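Local coordinates for protein putative rRNA methyltransferase (Sorangium cellulosum, PDB 4RWZ) that probably methylates a single adenine of 16S rRNA within the small ribosomal subunit, a modification that confers aminoglycoside resistance, at residues T11-R14 with A15-E18; M61-V64 with S65-S69. All coordinates share one frame; numbering follows the deposited sequence.

Interaction 1 (T11-R14 with A15-E18); sequences TWTR and ADLE
T13 and D16 face each other across the first turn of helix 14-21, their CA atoms 5.1 Å apart, where the chain leaving strand 8-11 changes from extended to helical. Two main-chain bonds set the turn: L17 N donates to T13 O at 3.1 Å, and E18 N donates to R14 O at 2.7 Å.

T13 holds the N-cap position. Its OG1 sits between the backbone N and the carbonyl carbon (chi1 61°), which turns the oxygen over the start of the helix, where T13 OG1 accepts from D16 N at 3.2 Å. D16 returns the bond: its CG lies anti to its own carbonyl carbon, and D16 OD2 takes the N-H of T13 N at 2.9 Å, the donor standing well above the carboxylate plane. These reciprocal bonds make a capping box, which satisfies N-H groups that have no preceding helical turn to bind; the carboxylate at this end would also probably interact well with the helix dipole.

R14, the first residue of the helix, reaches one turn on to E18 in a salt bridge. The arginine chain bends at chi2, and R14 NE points almost straight at E18 OE2 (2.9 Å, N-H...O 172°). OE2 lies in the guanidinium plane, at its edge, although the two flat groups are turned 74° apart. R14 NH1 is held separately by the carbonyls of E93 and A95.

On the inward side, W12 CZ3 meets L17 CD1 at 4.2 Å, and the ring also reaches L17 CA through CE3. Both side chains continue onto Y50 and L81 of the central sheet.

Interaction 2 (M61-V64 with S65-S69); sequences MREV and SWRAS
M61 O receives two donors from S65. S65 N reaches M61 O at 2.9 Å, the i to i+4 main-chain bond that opens the ladder of helix 62-68, and S65 OG adds a side-chain bond to M61 O at 2.8 Å from the opposite face of its plane. The hydroxyl can do so because chi1 of 64° sets OG between the backbone N and the carbonyl carbon and swings it back toward the preceding turn. There it stands above the carbonyl plane, off the lone pairs. The same OG is also hydrogen-bonded to G6 N, so this buried hydroxyl joins the first turn of the helix to the turn after strand 2-5. Further i to i+4 bonds follow: W66 N to R62 O at 3.1 Å, R67 N to E63 O at 3.0 Å and A68 N to V64 O at 2.9 Å.

Charge pairing occupies another side. E63 and R67 run alongside each other, pointing the same way, with the glutamate extended beyond CG and the arginine bent at chi3. R67 NH2 gives E63 OE2 a short, nearly straight bond (2.6 Å, 169°), which OE2 accepts on its anti lone pair, the one away from the other carboxylate oxygen; R67 NH1 adds a weak one to E63 OE2 at 3.4 Å. OE2 stays close to the guanidinium plane even though the carboxylate is turned 79° from it.

Apolar contacts lie mainly outside the two segments. V64 packs on F82 of strand 80-84 and on Y40 of helix 37-45, and M61 on F82 and V84. With V64 and A68 buried against the core and R62 and W66 exposed, this is an amphipathic helix, here the crossover of the beta-alpha-beta unit 49-55, 62-68, 80-84 in a Rossmann-like methyltransferase fold.

From the N terminus, the chain runs through the hairpin of strands 2-5 and 8-11 into interaction 1, which closes the turn into helix 14-21 ahead of the first core strand, 26-31. Interaction 2 comes later, along helix 62-68 between strands 49-55 and 80-84. Both are local and in series, neither enclosing nor crossing the other; their centres lie 19 Å apart and their nearest atoms about 9 Å. They share neighbours all the same: strand 80-84 is touched by side chains of each, and the N-terminal hairpin meets interaction 1 through strand 2-5 and interaction 2 through its turn at G6 and K7.

Interaction 1 (T11-R14 with A15-E18)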
ATOM      1  N   THR A  11     -14.909  10.411   9.540  1.00 36.02           N
ATOM      2  CA  THR A  11     -15.046  10.502   8.083  1.00 35.99           C
ATOM      3  C   THR A  11     -14.319  11.760   7.593  1.00 37.41           C
ATOM      4  O   THR A  11     -14.477  12.827   8.169  1.00 40.40           O
ATOM      5  CB  THR A  11     -16.533  10.504   7.653  1.00 43.13           C
ATOM      6  OG1 THR A  11     -17.158   9.276   8.073  1.00 44.55           O
ATOM      7  CG2 THR A  11     -16.655  10.609   6.134  1.00 38.93           C
ATOM      8  N   TRP A  12     -13.481  11.637   6.564  1.00 35.96           N
ATOM      9  CA  TRP A  12     -12.790  12.791   5.968  1.00 32.44           C
ATOM     10  C   TRP A  12     -13.270  12.949   4.548  1.00 38.10           C
ATOM     11  O   TRP A  12     -13.709  11.966   3.957  1.00 40.74           O
ATOM     12  CB  TRP A  12     -11.269  12.587   5.885  1.00 31.37           C
ATOM     13  CG  TRP A  12     -10.528  12.811   7.160  1.00 38.66           C
ATOM     14  CD1 TRP A  12     -11.010  12.694   8.430  1.00 39.56           C
ATOM     15  CD2 TRP A  12      -9.160  13.198   7.276  1.00 37.04           C
ATOM     16  NE1 TRP A  12     -10.007  12.980   9.335  1.00 39.93           N
ATOM     17  CE2 TRP A  12      -8.865  13.298   8.649  1.00 37.76           C
ATOM     18  CE3 TRP A  12      -8.155  13.477   6.346  1.00 35.40           C
ATOM     19  CZ2 TRP A  12      -7.605  13.655   9.117  1.00 38.75           C
ATOM     20  CZ3 TRP A  12      -6.896  13.817   6.813  1.00 36.28           C
ATOM     21  CH2 TRP A  12      -6.633  13.904   8.187  1.00 36.30           C
ATOM     22  N   THR A  13     -13.184  14.174   4.013  1.00 39.76           N
ATOM     23  CA  THR A  13     -13.449  14.444   2.597  1.00 41.06           C
ATOM     24  C   THR A  13     -12.115  14.624   1.902  1.00 40.08           C
ATOM     25  O   THR A  13     -11.079  14.689   2.563  1.00 37.05           O
ATOM     26  CB  THR A  13     -14.264  15.743   2.387  1.00 43.26           C
ATOM     27  OG1 THR A  13     -13.525  16.859   2.905  1.00 46.08           O
ATOM     28  CG2 THR A  13     -15.597  15.671   3.098  1.00 42.08           C
ATOM     29  N   ARG A  14     -12.129  14.717   0.573  1.00 39.27           N
ATOM     30  CA  ARG A  14     -10.900  14.918  -0.184  1.00 39.93           C
ATOM     31  C   ARG A  14     -10.298  16.280   0.192  1.00 44.31           C
ATOM     32  O   ARG A  14      -9.072  16.414   0.310  1.00 41.91           O
ATOM     33  CB  ARG A  14     -11.167  14.769  -1.702  1.00 43.93           C
ATOM     34  CG  ARG A  14     -10.050  15.229  -2.668  1.00 46.36           C
ATOM     35  CD  ARG A  14      -8.942  14.176  -2.895  1.00 45.45           C
ATOM     36  NE  ARG A  14      -7.961  14.676  -3.863  1.00 50.03           N
ATOM     37  CZ  ARG A  14      -7.190  13.915  -4.647  1.00 49.33           C
ATOM     38  NH1 ARG A  14      -7.254  12.580  -4.578  1.00 44.61           N
ATOM     39  NH2 ARG A  14      -6.343  14.496  -5.499  1.00 41.71           N
ATOM     40  N   ALA A  15     -11.164  17.264   0.463  1.00 47.71           N
ATOM     41  CA  ALA A  15     -10.711  18.602   0.854  1.00 51.06           C
ATOM     42  C   ALA A  15     -10.015  18.589   2.217  1.00 48.19           C
ATOM     43  O   ALA A  15      -9.042  19.306   2.410  1.00 49.52           O
ATOM     44  CB  ALA A  15     -11.883  19.618   0.847  1.00 49.49           C
ATOM     45  N   ASP A  16     -10.516  17.766   3.143  1.00 48.50           N
ATOM     46  CA  ASP A  16      -9.865  17.541   4.434  1.00 45.62           C
ATOM     47  C   ASP A  16      -8.467  16.983   4.226  1.00 43.54           C
ATOM     48  O   ASP A  16      -7.495  17.452   4.815  1.00 44.61           O
ATOM     49  CB  ASP A  16     -10.645  16.509   5.247  1.00 48.84           C
ATOM     50  CG  ASP A  16     -11.969  17.022   5.734  1.00 52.37           C
ATOM     51  OD1 ASP A  16     -12.126  18.259   5.808  1.00 56.12           O
ATOM     52  OD2 ASP A  16     -12.854  16.179   6.023  1.00 48.06           O
ATOM     53  N   LEU A  17      -8.376  15.977   3.363  1.00 43.11           N
ATOM     54  CA  LEU A  17      -7.112  15.324   3.086  1.00 37.94           C
ATOM     55  C   LEU A  17      -6.182  16.322   2.413  1.00 40.79           C
ATOM     56  O   LEU A  17      -5.023  16.486   2.829  1.00 35.03           O
ATOM     57  CB  LEU A  17      -7.316  14.076   2.203  1.00 37.15           C
ATOM     58  CG  LEU A  17      -6.038  13.318   1.809  1.00 36.37           C
ATOM     59  CD1 LEU A  17      -5.236  12.913   3.076  1.00 28.35           C
ATOM     60  CD2 LEU A  17      -6.338  12.105   0.940  1.00 33.05           C
ATOM     61  N   GLU A  18      -6.696  17.036   1.414  1.00 42.96           N
ATOM     62  CA  GLU A  18      -5.861  18.015   0.711  1.00 45.97           C
ATOM     63  C   GLU A  18      -5.320  19.105   1.631  1.00 45.59           C
ATOM     64  O   GLU A  18      -4.227  19.629   1.418  1.00 49.73           O
ATOM     65  CB  GLU A  18      -6.604  18.620  -0.482  1.00 49.70           C
ATOM     66  CG  GLU A  18      -6.642  17.689  -1.674  1.00 57.21           C
ATOM     67  CD  GLU A  18      -7.544  18.184  -2.795  1.00 66.29           C
ATOM     68  OE1 GLU A  18      -8.197  19.241  -2.612  1.00 69.95           O
ATOM     69  OE2 GLU A  18      -7.595  17.514  -3.858  1.00 65.22           O
TER

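Interaction 2 (M61-V64 with S65-S69)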
ATOM      1  N   MET A  61      -4.963  -0.641  13.835  1.00 15.92           N
ATOM      2  CA  MET A  61      -4.235   0.656  13.772  1.00 15.77           C
ATOM      3  C   MET A  61      -4.596   1.546  14.970  1.00 19.08           C
ATOM      4  O   MET A  61      -4.186   2.691  15.020  1.00 17.12           O
ATOM      5  CB  MET A  61      -4.596   1.403  12.481  1.00 17.27           C
ATOM      6  CG  MET A  61      -4.192   0.616  11.259  1.00 18.81           C
ATOM      7  SD  MET A  61      -4.623   1.421   9.697  1.00 18.90           S
ATOM      8  CE  MET A  61      -6.424   1.323   9.810  1.00 18.08           C
ATOM      9  N   ARG A  62      -5.347   1.026  15.926  1.00 18.87           N
ATOM     10  CA  ARG A  62      -5.818   1.859  17.054  1.00 18.25           C
ATOM     11  C   ARG A  62      -4.627   2.516  17.749  1.00 18.17           C
ATOM     12  O   ARG A  62      -4.604   3.730  17.997  1.00 19.61           O
ATOM     13  CB  ARG A  62      -6.569   1.009  18.069  1.00 19.87           C
ATOM     14  CG  ARG A  62      -6.918   1.825  19.347  1.00 27.23           C
ATOM     15  CD  ARG A  62      -7.247   0.924  20.550  1.00 32.72           C
ATOM     16  NE  ARG A  62      -6.092   0.118  20.964  1.00 35.85           N
ATOM     17  CZ  ARG A  62      -5.008   0.604  21.589  1.00 29.61           C
ATOM     18  NH1 ARG A  62      -4.876   1.909  21.873  1.00 31.68           N
ATOM     19  NH2 ARG A  62      -4.030  -0.226  21.923  1.00 33.59           N
ATOM     20  N   GLU A  63      -3.654   1.686  18.081  1.00 17.31           N
ATOM     21  CA  GLU A  63      -2.544   2.161  18.905  1.00 18.47           C
ATOM     22  C   GLU A  63      -1.684   3.204  18.217  1.00 16.60           C
ATOM     23  O   GLU A  63      -1.345   4.304  18.768  1.00 16.79           O
ATOM     24  CB  GLU A  63      -1.683   0.979  19.355  1.00 18.61           C
ATOM     25  CG  GLU A  63      -0.402   1.465  20.054  1.00 23.99           C
ATOM     26  CD  GLU A  63       0.550   0.311  20.473  1.00 27.47           C
ATOM     27  OE1 GLU A  63       0.139  -0.871  20.494  1.00 23.43           O
ATOM     28  OE2 GLU A  63       1.720   0.614  20.750  1.00 33.69           O
ATOM     29  N   VAL A  64      -1.232   2.838  17.028  1.00 16.00           N
ATOM     30  CA  VAL A  64      -0.380   3.750  16.278  1.00 15.56           C
ATOM     31  C   VAL A  64      -1.098   5.024  15.890  1.00 15.82           C
ATOM     32  O   VAL A  64      -0.467   6.085  15.874  1.00 16.80           O
ATOM     33  CB  VAL A  64       0.214   3.084  14.973  1.00 15.03           C
ATOM     34  CG1 VAL A  64      -0.874   2.860  13.935  1.00 19.36           C
ATOM     35  CG2 VAL A  64       1.273   3.991  14.381  1.00 18.22           C
ATOM     36  N   SER A  65      -2.406   4.925  15.547  1.00 16.89           N
ATOM     37  CA  SER A  65      -3.110   6.142  15.100  1.00 19.00           C
ATOM     38  C   SER A  65      -3.337   7.104  16.311  1.00 18.68           C
ATOM     39  O   SER A  65      -3.271   8.303  16.143  1.00 17.58           O
ATOM     40  CB  SER A  65      -4.445   5.828  14.393  1.00 16.98           C
ATOM     41  OG  SER A  65      -5.376   5.206  15.256  1.00 18.38           O
ATOM     42  N   TRP A  66      -3.540   6.568  17.507  1.00 17.63           N
ATOM     43  CA  TRP A  66      -3.621   7.374  18.713  1.00 18.37           C
ATOM     44  C   TRP A  66      -2.290   8.065  18.961  1.00 20.06           C
ATOM     45  O   TRP A  66      -2.218   9.281  19.160  1.00 21.26           O
ATOM     46  CB  TRP A  66      -3.962   6.518  19.934  1.00 21.20           C
ATOM     47  CG  TRP A  66      -4.045   7.353  21.188  1.00 21.36           C
ATOM     48  CD1 TRP A  66      -3.136   7.422  22.233  1.00 24.85           C
ATOM     49  CD2 TRP A  66      -5.076   8.289  21.483  1.00 21.36           C
ATOM     50  NE1 TRP A  66      -3.600   8.322  23.179  1.00 26.15           N
ATOM     51  CE2 TRP A  66      -4.780   8.869  22.733  1.00 25.82           C
ATOM     52  CE3 TRP A  66      -6.254   8.665  20.823  1.00 24.60           C
ATOM     53  CZ2 TRP A  66      -5.635   9.829  23.340  1.00 31.13           C
ATOM     54  CZ3 TRP A  66      -7.093   9.615  21.408  1.00 31.03           C
ATOM     55  CH2 TRP A  66      -6.793  10.170  22.661  1.00 29.10           C
ATOM     56  N   ARG A  67      -1.225   7.269  18.909  1.00 17.35           N
ATOM     57  CA  ARG A  67       0.096   7.794  19.197  1.00 17.89           C
ATOM     58  C   ARG A  67       0.443   8.919  18.230  1.00 20.65           C
ATOM     59  O   ARG A  67       0.919  10.011  18.605  1.00 20.36           O
ATOM     60  CB  ARG A  67       1.108   6.646  19.126  1.00 18.17           C
ATOM     61  CG  ARG A  67       2.555   7.131  19.142  1.00 25.36           C
ATOM     62  CD  ARG A  67       3.489   5.916  18.986  1.00 32.02           C
ATOM     63  NE  ARG A  67       3.208   5.035  20.104  1.00 41.47           N
ATOM     64  CZ  ARG A  67       2.875   3.747  19.991  1.00 38.20           C
ATOM     65  NH1 ARG A  67       2.873   3.138  18.813  1.00 39.95           N
ATOM     66  NH2 ARG A  67       2.618   3.070  21.086  1.00 35.21           N
ATOM     67  N   ALA A  68       0.185   8.668  16.958  1.00 17.39           N
ATOM     68  CA  ALA A  68       0.574   9.604  15.915  1.00 16.95           C
ATOM     69  C   ALA A  68      -0.232  10.898  15.938  1.00 19.21           C
ATOM     70  O   ALA A  68       0.218  11.888  15.375  1.00 20.01           O
ATOM     71  CB  ALA A  68       0.477   8.942  14.529  1.00 18.84           C
ATOM     72  N   SER A  69      -1.396  10.889  16.582  1.00 19.31           N
ATOM     73  CA  SER A  69      -2.244  12.110  16.647  1.00 24.18           C
ATOM     74  C   SER A  69      -1.950  12.958  17.861  1.00 22.35           C
ATOM     75  O   SER A  69      -2.567  14.005  18.038  1.00 25.44           O
ATOM     76  CB  SER A  69      -3.745  11.768  16.604  1.00 26.66           C
ATOM     77  OG  SER A  69      -4.068  10.901  17.664  1.00 29.05           O
TER